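Local coordinates for putative endo-1,4-beta-xylanase (Bacteroides thetaiotaomicron VPI-5482, PDB 5MSX), which probably hydrolyses O-glycosidic bonds of plant pectin, as a calcium-binding family 43 glycoside hydrolase that carries a C-terminal F5/8 type C domain, at residues T52-G56 / R398-G402; L59-P65 / A86-W92; F279-S283 / L337-M342; W76-G80 / K426-P430. All blocks are in the same frame, centred on the assembly; numbering follows the deposited sequence.

Contact 1: T52-G56 / R398-G402. With EDO (1,2-ethanediol), chain B.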
# COMPACT_ATOMS: atom_id res chain seq x y z
N THR C 52 17.88 -5.14 23.33
CA THR C 52 18.30 -6.08 24.34
C THR C 52 19.69 -5.64 24.88
O THR C 52 20.64 -5.46 24.13
CB THR C 52 18.28 -7.52 23.80
OG1 THR C 52 16.92 -7.88 23.42
CG2 THR C 52 18.81 -8.49 24.88
N ASP C 53 19.76 -5.45 26.20
CA ASP C 53 20.93 -4.91 26.93
C ASP C 53 21.63 -6.13 27.59
O ASP C 53 21.27 -7.26 27.33
CB ASP C 53 20.40 -3.93 28.04
CG ASP C 53 20.64 -2.43 27.74
OD1 ASP C 53 20.84 -2.01 26.56
OD2 ASP C 53 20.61 -1.65 28.75
N GLY C 54 22.60 -5.90 28.47
CA GLY C 54 23.18 -6.97 29.29
C GLY C 54 24.24 -7.80 28.55
O GLY C 54 24.59 -8.88 29.03
N TYR C 55 24.78 -7.29 27.43
CA TYR C 55 25.82 -7.99 26.67
C TYR C 55 27.28 -7.60 27.02
O TYR C 55 28.22 -8.12 26.42
CB TYR C 55 25.51 -7.96 25.15
CG TYR C 55 24.66 -9.16 24.77
CD1 TYR C 55 23.37 -9.30 25.27
CD2 TYR C 55 25.17 -10.21 23.97
CE1 TYR C 55 22.60 -10.42 24.98
CE2 TYR C 55 24.41 -11.33 23.66
CZ TYR C 55 23.12 -11.43 24.17
OH TYR C 55 22.33 -12.51 23.89
N GLY C 56 27.48 -6.72 28.01
CA GLY C 56 28.79 -6.58 28.62
C GLY C 56 29.82 -5.72 27.91
O GLY C 56 30.92 -5.59 28.43
N ARG C 398 20.26 -13.22 30.79
CA ARG C 398 20.73 -13.19 29.39
C ARG C 398 20.09 -14.31 28.52
O ARG C 398 20.80 -15.06 27.83
CB ARG C 398 22.26 -13.20 29.28
CG ARG C 398 22.73 -12.75 27.90
CD ARG C 398 24.23 -12.86 27.75
NE ARG C 398 24.92 -11.80 28.49
CZ ARG C 398 26.24 -11.69 28.63
NH1 ARG C 398 27.06 -12.59 28.09
NH2 ARG C 398 26.75 -10.68 29.31
N PRO C 399 18.75 -14.38 28.51
CA PRO C 399 17.97 -15.44 27.86
C PRO C 399 18.21 -15.52 26.33
O PRO C 399 18.09 -16.61 25.70
CB PRO C 399 16.54 -15.04 28.19
CG PRO C 399 16.57 -13.57 28.26
CD PRO C 399 17.86 -13.30 28.99
N THR C 400 18.53 -14.38 25.73
CA THR C 400 18.70 -14.34 24.29
C THR C 400 20.00 -15.00 23.82
O THR C 400 20.15 -15.21 22.62
CB THR C 400 18.65 -12.91 23.73
OG1 THR C 400 19.74 -12.14 24.24
CG2 THR C 400 17.29 -12.25 24.05
N ALA C 401 20.94 -15.30 24.74
CA ALA C 401 22.16 -16.05 24.37
C ALA C 401 21.99 -17.56 24.49
O ALA C 401 22.90 -18.31 24.10
CB ALA C 401 23.35 -15.58 25.17
N GLY C 402 20.84 -18.00 25.01
CA GLY C 402 20.48 -19.41 25.03
C GLY C 402 21.03 -20.10 26.27
O GLY C 402 22.07 -19.71 26.79
C1 EDO B . 16.03 -17.82 29.29
O1 EDO B . 14.96 -18.23 30.14
C2 EDO B . 16.77 -18.90 28.50
O2 EDO B . 17.81 -18.52 27.59

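Contact 2: L59-P65 / A86-W92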
# COMPACT_ATOMS: atom_id res chain seq x y z
N LEU C 59 27.98 0.18 24.66
CA LEU C 59 27.35 0.46 23.39
C LEU C 59 28.02 -0.16 22.15
O LEU C 59 27.58 0.11 21.05
CB LEU C 59 27.22 1.98 23.21
CG LEU C 59 26.26 2.64 24.21
CD1 LEU C 59 26.34 4.14 24.06
CD2 LEU C 59 24.82 2.15 24.03
N LYS C 60 29.03 -1.01 22.33
CA LYS C 60 29.78 -1.56 21.20
C LYS C 60 29.05 -2.74 20.61
O LYS C 60 29.20 -3.03 19.42
CB LYS C 60 31.18 -2.01 21.65
CG LYS C 60 32.05 -0.89 22.20
CD LYS C 60 33.41 -1.43 22.66
CE LYS C 60 34.12 -0.47 23.60
NZ LYS C 60 35.30 -1.12 24.25
N THR C 61 28.28 -3.45 21.44
CA THR C 61 27.41 -4.52 20.99
C THR C 61 26.02 -4.42 21.65
O THR C 61 25.82 -3.65 22.58
CB THR C 61 28.00 -5.87 21.40
OG1 THR C 61 28.10 -5.91 22.82
CG2 THR C 61 29.39 -6.10 20.77
N SER C 62 25.07 -5.25 21.21
CA SER C 62 23.78 -5.35 21.86
C SER C 62 23.41 -6.80 21.85
O SER C 62 24.10 -7.59 21.24
CB SER C 62 22.72 -4.54 21.09
OG SER C 62 22.36 -5.22 19.89
N GLY C 63 22.31 -7.16 22.48
CA GLY C 63 21.68 -8.44 22.19
C GLY C 63 21.00 -8.45 20.81
O GLY C 63 21.00 -7.45 20.10
N PRO C 64 20.43 -9.57 20.43
CA PRO C 64 19.76 -9.69 19.15
C PRO C 64 18.32 -9.14 19.19
O PRO C 64 17.79 -8.98 20.29
CB PRO C 64 19.73 -11.20 18.92
CG PRO C 64 19.62 -11.76 20.30
CD PRO C 64 20.47 -10.86 21.15
N PRO C 65 17.69 -8.93 18.00
CA PRO C 65 16.23 -8.64 17.88
C PRO C 65 15.32 -9.75 18.35
O PRO C 65 15.21 -10.80 17.67
CB PRO C 65 16.01 -8.42 16.37
CG PRO C 65 17.22 -9.01 15.71
CD PRO C 65 18.36 -8.91 16.69
N ALA C 86 19.18 -9.74 10.59
CA ALA C 86 19.82 -8.77 11.48
C ALA C 86 20.21 -9.36 12.81
O ALA C 86 20.70 -8.63 13.67
CB ALA C 86 18.89 -7.58 11.69
N ALA C 87 20.04 -10.67 12.98
CA ALA C 87 20.17 -11.36 14.26
C ALA C 87 21.54 -11.27 14.97
O ALA C 87 21.63 -11.51 16.16
CB ALA C 87 19.76 -12.81 14.11
N LYS C 88 22.60 -10.96 14.26
CA LYS C 88 23.92 -10.81 14.85
C LYS C 88 24.46 -9.40 14.64
O LYS C 88 25.63 -9.14 14.89
CB LYS C 88 24.85 -11.87 14.27
CG LYS C 88 24.20 -13.26 14.26
CD LYS C 88 25.24 -14.35 14.29
CE LYS C 88 24.67 -15.69 13.83
NZ LYS C 88 25.75 -16.71 13.70
N GLU C 89 23.60 -8.48 14.23
CA GLU C 89 24.00 -7.09 14.11
C GLU C 89 23.71 -6.43 15.42
O GLU C 89 22.97 -6.98 16.22
CB GLU C 89 23.21 -6.40 12.98
CG GLU C 89 23.19 -7.18 11.67
CD GLU C 89 24.58 -7.60 11.22
OE1 GLU C 89 25.46 -6.71 11.13
OE2 GLU C 89 24.78 -8.80 10.97
N LYS C 90 24.27 -5.24 15.62
CA LYS C 90 23.90 -4.38 16.74
C LYS C 90 22.54 -3.74 16.45
O LYS C 90 22.38 -3.07 15.45
CB LYS C 90 24.96 -3.33 16.94
CG LYS C 90 24.87 -2.59 18.26
CD LYS C 90 26.03 -1.64 18.41
CE LYS C 90 25.93 -0.45 17.47
NZ LYS C 90 26.91 0.58 17.89
N TYR C 91 21.58 -3.95 17.33
CA TYR C 91 20.17 -3.74 17.06
C TYR C 91 19.58 -2.86 18.16
O TYR C 91 19.52 -3.28 19.30
CB TYR C 91 19.48 -5.10 17.04
CG TYR C 91 18.08 -5.04 16.51
CD1 TYR C 91 17.83 -5.18 15.15
CD2 TYR C 91 16.99 -4.84 17.36
CE1 TYR C 91 16.54 -5.13 14.65
CE2 TYR C 91 15.69 -4.78 16.86
CZ TYR C 91 15.47 -4.93 15.50
OH TYR C 91 14.21 -4.90 14.96
N TRP C 92 19.21 -1.65 17.81
CA TRP C 92 18.71 -0.65 18.71
C TRP C 92 17.34 -0.13 18.32
O TRP C 92 17.05 0.13 17.13
CB TRP C 92 19.61 0.59 18.67
CG TRP C 92 20.95 0.42 19.27
CD1 TRP C 92 21.39 -0.60 20.06
CD2 TRP C 92 22.02 1.34 19.15
NE1 TRP C 92 22.67 -0.37 20.42
CE2 TRP C 92 23.09 0.82 19.89
CE3 TRP C 92 22.17 2.57 18.50
CZ2 TRP C 92 24.32 1.47 19.98
CZ3 TRP C 92 23.39 3.22 18.57
CH2 TRP C 92 24.46 2.67 19.31
O HOH W 1 18.82 -5.40 20.58

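Contact 3: F279-S283 / L337-M342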
# COMPACT_ATOMS: atom_id res chain seq x y z
N PHE C 279 18.08 3.80 34.71
CA PHE C 279 19.57 3.74 34.76
C PHE C 279 20.15 2.34 35.08
O PHE C 279 21.16 1.93 34.50
CB PHE C 279 20.10 4.79 35.77
CG PHE C 279 21.61 4.79 35.90
CD1 PHE C 279 22.40 5.36 34.91
CD2 PHE C 279 22.22 4.20 37.01
CE1 PHE C 279 23.78 5.36 35.03
CE2 PHE C 279 23.61 4.20 37.13
CZ PHE C 279 24.39 4.78 36.14
N GLY C 280 19.50 1.62 35.98
CA GLY C 280 19.83 0.25 36.26
C GLY C 280 21.22 0.08 36.85
O GLY C 280 21.58 0.79 37.82
N ARG C 281 21.98 -0.83 36.27
CA ARG C 281 23.32 -1.13 36.75
C ARG C 281 24.39 -0.40 35.94
O ARG C 281 25.53 -0.88 35.89
CB ARG C 281 23.57 -2.65 36.73
CG ARG C 281 22.72 -3.46 37.68
CD ARG C 281 21.32 -3.72 37.14
NE ARG C 281 20.68 -4.84 37.80
CZ ARG C 281 19.36 -5.09 37.77
NH1 ARG C 281 18.53 -4.32 37.06
NH2 ARG C 281 18.88 -6.12 38.43
N ARG C 282 24.01 0.75 35.34
CA ARG C 282 24.87 1.63 34.53
C ARG C 282 25.08 1.08 33.11
O ARG C 282 24.92 -0.10 32.88
CB ARG C 282 26.25 1.94 35.23
CG ARG C 282 27.48 1.22 34.67
CD ARG C 282 28.67 1.31 35.61
NE ARG C 282 29.02 2.70 35.93
CZ ARG C 282 29.86 3.45 35.24
NH1 ARG C 282 30.12 4.70 35.63
NH2 ARG C 282 30.48 2.98 34.15
N SER C 283 25.50 1.97 32.21
CA SER C 283 25.78 1.64 30.80
C SER C 283 24.55 0.90 30.22
O SER C 283 23.40 1.28 30.50
CB SER C 283 27.11 0.85 30.71
OG SER C 283 27.45 0.52 29.37
N LEU C 337 27.23 -6.27 43.85
CA LEU C 337 27.74 -5.34 42.83
C LEU C 337 27.48 -3.95 43.37
O LEU C 337 26.33 -3.58 43.60
CB LEU C 337 26.98 -5.54 41.51
CG LEU C 337 27.20 -4.57 40.34
CD1 LEU C 337 28.64 -4.60 39.88
CD2 LEU C 337 26.25 -4.91 39.20
N LYS C 338 28.55 -3.19 43.55
CA LYS C 338 28.49 -1.83 44.01
C LYS C 338 28.48 -1.01 42.71
O LYS C 338 29.50 -0.92 42.03
CB LYS C 338 29.72 -1.51 44.90
CG LYS C 338 29.81 -2.33 46.19
CD LYS C 338 28.54 -2.13 47.03
CE LYS C 338 28.55 -2.62 48.48
NZ LYS C 338 27.49 -1.90 49.28
N ILE C 339 27.32 -0.45 42.36
CA ILE C 339 27.15 0.16 41.04
C ILE C 339 27.73 1.59 41.04
O ILE C 339 27.38 2.44 41.87
CB ILE C 339 25.67 0.13 40.60
CG1 ILE C 339 25.17 -1.33 40.57
CG2 ILE C 339 25.50 0.79 39.24
CD1 ILE C 339 23.68 -1.45 40.71
N GLU C 340 28.61 1.84 40.08
CA GLU C 340 29.26 3.13 39.93
C GLU C 340 28.30 4.07 39.20
O GLU C 340 27.75 3.71 38.16
CB GLU C 340 30.57 2.95 39.14
CG GLU C 340 31.74 3.76 39.66
CD GLU C 340 32.10 3.40 41.11
OE1 GLU C 340 32.36 2.23 41.42
OE2 GLU C 340 32.12 4.32 41.95
N PRO C 341 28.08 5.27 39.74
CA PRO C 341 27.27 6.26 39.02
C PRO C 341 27.95 6.73 37.74
O PRO C 341 29.11 6.37 37.50
CB PRO C 341 27.12 7.42 40.00
CG PRO C 341 28.21 7.24 41.01
CD PRO C 341 28.59 5.79 41.03
N MET C 342 27.24 7.54 36.95
CA MET C 342 27.77 8.06 35.70
C MET C 342 27.75 9.59 35.70
O MET C 342 28.79 10.21 35.65
CB MET C 342 27.03 7.46 34.51
CG MET C 342 27.80 7.54 33.20
SD MET C 342 28.91 6.14 32.93
CE MET C 342 27.72 4.91 32.43

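Contact 4: W76-G80 / K426-P430. With EDO (1,2-ethanediol), chain B.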
# COMPACT_ATOMS: atom_id res chain seq x y z
N TRP C 76 5.34 -12.78 30.23
CA TRP C 76 5.93 -12.45 28.94
C TRP C 76 6.79 -13.59 28.45
O TRP C 76 7.34 -14.31 29.26
CB TRP C 76 6.80 -11.19 29.08
CG TRP C 76 6.00 -9.95 29.40
CD1 TRP C 76 5.63 -9.51 30.64
CD2 TRP C 76 5.47 -9.01 28.46
NE1 TRP C 76 4.89 -8.35 30.52
CE2 TRP C 76 4.78 -8.03 29.19
CE3 TRP C 76 5.50 -8.92 27.05
CZ2 TRP C 76 4.12 -6.94 28.56
CZ3 TRP C 76 4.86 -7.84 26.43
CH2 TRP C 76 4.19 -6.86 27.19
N SER C 77 6.93 -13.75 27.13
CA SER C 77 7.84 -14.74 26.59
C SER C 77 8.31 -14.40 25.21
O SER C 77 7.74 -13.56 24.54
CB SER C 77 7.19 -16.13 26.59
OG SER C 77 6.03 -16.14 25.80
N PHE C 78 9.39 -15.02 24.79
CA PHE C 78 9.88 -14.92 23.42
C PHE C 78 10.50 -16.26 23.02
O PHE C 78 10.84 -17.09 23.90
CB PHE C 78 10.91 -13.80 23.25
CG PHE C 78 12.32 -14.18 23.67
CD1 PHE C 78 12.71 -14.08 25.00
CD2 PHE C 78 13.26 -14.64 22.73
CE1 PHE C 78 14.00 -14.46 25.39
CE2 PHE C 78 14.55 -15.01 23.12
CZ PHE C 78 14.91 -14.92 24.46
N ASP C 79 10.64 -16.44 21.72
CA ASP C 79 11.31 -17.60 21.16
C ASP C 79 11.96 -17.22 19.83
O ASP C 79 11.28 -16.93 18.88
CB ASP C 79 10.31 -18.75 20.96
CG ASP C 79 10.99 -20.05 20.51
OD1 ASP C 79 12.20 -20.07 20.21
OD2 ASP C 79 10.29 -21.07 20.45
N GLY C 80 13.29 -17.26 19.79
CA GLY C 80 14.04 -16.90 18.59
C GLY C 80 14.03 -15.41 18.27
O GLY C 80 13.64 -14.57 19.11
N LYS C 426 18.86 -23.46 23.76
CA LYS C 426 17.66 -22.98 23.09
C LYS C 426 17.45 -21.50 23.52
O LYS C 426 17.46 -21.20 24.72
CB LYS C 426 16.49 -23.88 23.44
CG LYS C 426 15.16 -23.47 22.82
CD LYS C 426 14.09 -24.53 23.09
CE LYS C 426 12.68 -23.99 22.94
NZ LYS C 426 12.52 -23.04 21.81
N MET C 427 17.32 -20.62 22.53
CA MET C 427 17.28 -19.18 22.70
C MET C 427 15.81 -18.77 22.84
O MET C 427 15.16 -18.41 21.85
CB MET C 427 17.95 -18.44 21.52
CG MET C 427 19.48 -18.36 21.55
SD MET C 427 20.47 -19.86 21.27
CE MET C 427 19.99 -20.27 19.59
N CYS C 428 15.28 -18.87 24.05
CA CYS C 428 13.90 -18.56 24.32
C CYS C 428 13.75 -18.16 25.80
O CYS C 428 14.72 -18.22 26.52
CB CYS C 428 13.03 -19.76 23.99
SG CYS C 428 13.20 -21.15 25.14
N SER C 429 12.58 -17.71 26.23
CA SER C 429 12.29 -17.55 27.66
C SER C 429 10.79 -17.47 27.82
O SER C 429 10.15 -16.84 27.02
CB SER C 429 12.91 -16.27 28.26
OG SER C 429 12.87 -16.33 29.69
N PRO C 430 10.19 -18.11 28.81
CA PRO C 430 10.86 -18.98 29.76
C PRO C 430 11.21 -20.36 29.17
O PRO C 430 10.82 -20.68 28.05
CB PRO C 430 9.85 -19.10 30.88
CG PRO C 430 8.51 -18.94 30.20
CD PRO C 430 8.73 -18.09 28.99
C1 EDO B . 16.03 -17.82 29.29
O1 EDO B . 14.96 -18.23 30.14
C2 EDO B . 16.77 -18.90 28.50
O2 EDO B . 17.81 -18.52 27.59

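Contact 1: T52-G56 / R398-G402
Arg398 reaches over Tyr55 to seize the carbonyl of Gly54, with NE and NH2 both donating side-on to that one oxygen. Gly54 O lies 3.0 Å from Arg398 NE and 2.8 Å from Arg398 NH2. Both N-H...O angles are well short of straight, and the oxygen sits somewhat out of the guanidinium plane, the compromise of two donors sharing one acceptor. On the way, Arg398 CD passes over one face of the Tyr55 ring, 4.2 Å from its centroid. The chain bends at chi3 (-74°), which lays the guanidinium above the same ring, CZ 5.0 Å from the centroid, in a cation-pi contact with the two planes 24° apart. At the far end of the ring the Tyr55 hydroxyl pairs with Thr400: OH to OG1 is 2.6 Å, and either may donate. Ala401 N lies near that hydroxyl but at a poor angle; it bonds instead to Arg398 O within the 3-10 turn. Pro399 O is satisfied by ethanediol O2. Loop 52-56 of the glycosidase region is thus tied to the F5/8 type C domain by polar bonds at both ends of Tyr55, with a cation lying over the ring between them.

Contact 2: L59-P65 / A86-W92
Segments 59-65 and 86-92 pass each other closely without pairing as strands, with CA atoms 5.2 Å apart at Ser62 and Lys90 and again at Pro64 and Ala87. A type I beta turn from Ala86 to Glu89 precedes strand 91-92. Tyr91 N finds its acceptor in a side chain, Ser62 OG, 3.0 Å away and almost straight at 171°. That hydroxyl donates in turn to Gly63 O, in the carbonyl plane; a water links Gly63 O with Tyr91 O. Pro65 CB stands over the centre of the Tyr91 ring, 3.5 Å from the centroid, a CH-pi contact reached with Tyr91 CG anti to the backbone N (chi1 -169°). The Tyr91 hydroxyl bonds to Tyr82. A leucine in place of Tyr91 would probably cost Pro65 this flat seat and leave Tyr82 without its hydroxyl partner. Lys90 bends at chi3 to bring NZ 3.3 Å from Leu59 O, while its CE lies over one face of Trp92. Leu59 CD2 meets Trp92 CZ2 at 4.1 Å. Ser62 and a water thus link backbone polar groups of both segments and Lys90 meets a carbonyl, with Pro65 on the Tyr91 ring, holding the loop to the strand bearing Trp92, near the predicted catalytic Asp36.

Contact 3: F279-S283 / L337-M342
Leu337 opens the contact, its CD2 meeting the aliphatic CG of Arg281 at 4.1 Å. Two residues on, Ile339 presses deeper into the type II' turn formed by Phe279 to Arg282: CD1 lies 3.8 Å from Arg281 CG, and CG2 rests against the backbone carbonyl of Arg281. Only the stem of Arg281 is used here; its guanidinium leads away to a salt bridge with Glu351 and a hydrogen bond to Gly364 O. At Glu340 the backbone takes over. Its carbonyl oxygen receives Arg282 NE at 2.8 Å, nearly straight at 175° and within the guanidinium plane, although the donor stands above the plane of the carbonyl. Pro341 O also lies in the guanidinium plane and takes Arg282 NH1 at 2.7 Å, less straight. Consecutive carbonyls are therefore read by adjacent donors along one edge of a flat group, which fixes its rotation; the bend of the Arg282 chain at chi3 (-57°) presents that edge. Met342 closes the segment. Its CB meets Phe279 CE1 at 3.9 Å, and its sulfur and methyl lie over a face of the Arg282 guanidinium, SD 3.3 Å from NH1. A methionine in place of Arg282 would probably leave the carbonyls of Glu340 and Pro341 without these donors and the thioether of Met342 without its flat support. The chemistry is divided: carbon contacts seat Leu337 and Ile339 on the turn, then one arginine on two backbone carbonyls holds the loop after strand 272-278 of the family 43 region to segment 337-342.

Contact 4: W76-G80 / K426-P430
Phe78 and Ser429 form an antiparallel hydrogen-bonded pair, each N bonding to the other's O at 3.0 Å. A third backbone bond, Gly80 N to Met427 O, also 3.0 Å, extends the pairing past Asp79 and Cys428, the non-hydrogen-bonded pair, whose CA atoms are 4.2 Å apart. Aromatic packing reinforces these bonds from the face bearing Phe78 and Ser429. With CG placed between its backbone N and carbonyl carbon (chi1 82°), the Phe78 ring folds over the opposite strand: Cys428 CA makes a CH-pi contact 4.0 Å from the centroid, and Ser429 CB touches CE1 at 3.6 Å. Trp68 also meets this ring, with planes at about 60°. Charge pairing lies on the other face, where Lys426, bent at chi4, brings NZ 3.3 Å from Asp79 OD2; the salt bridge has a weak hydrogen bond. Near the cis peptide before Pro430, Ser77 CB packs tightly against Pro430 CD, 3.5 Å apart. Ser429 OG accepts from ethanediol O1, a solvent molecule probably from the crystallisation liquor. The arrangement is a short antiparallel beta bridge between domains: strand 78-79 of the glycosidase region adds to the edge of strand 425-436 in the beta-sandwich characteristic of F5/8 type C domains.

Overall arrangement
Contacts 1 and 4, centres 12 Å apart, join the glycosidase region to the F5/8 type C domain side by side: Thr400 CG2 packs on Phe78 CZ at 3.6 Å, and a single ethanediol bonds to both Pro399 and Ser429. Contact 2 lies within the glycosidase region, 10 Å from contact 1 between centres, and meets it where Thr52 O probably bonds to Gly63 N at 2.9 Å. Through it the interface nears the active site, since the side chain of Trp92 is about 5 Å from that of the predicted proton acceptor Asp36. Contact 3 is about 17 Å from contact 1 between centres, without touching it, and about 27 Å from contact 4; the side chain of Arg281 is about 8 Å from a bound calcium ion.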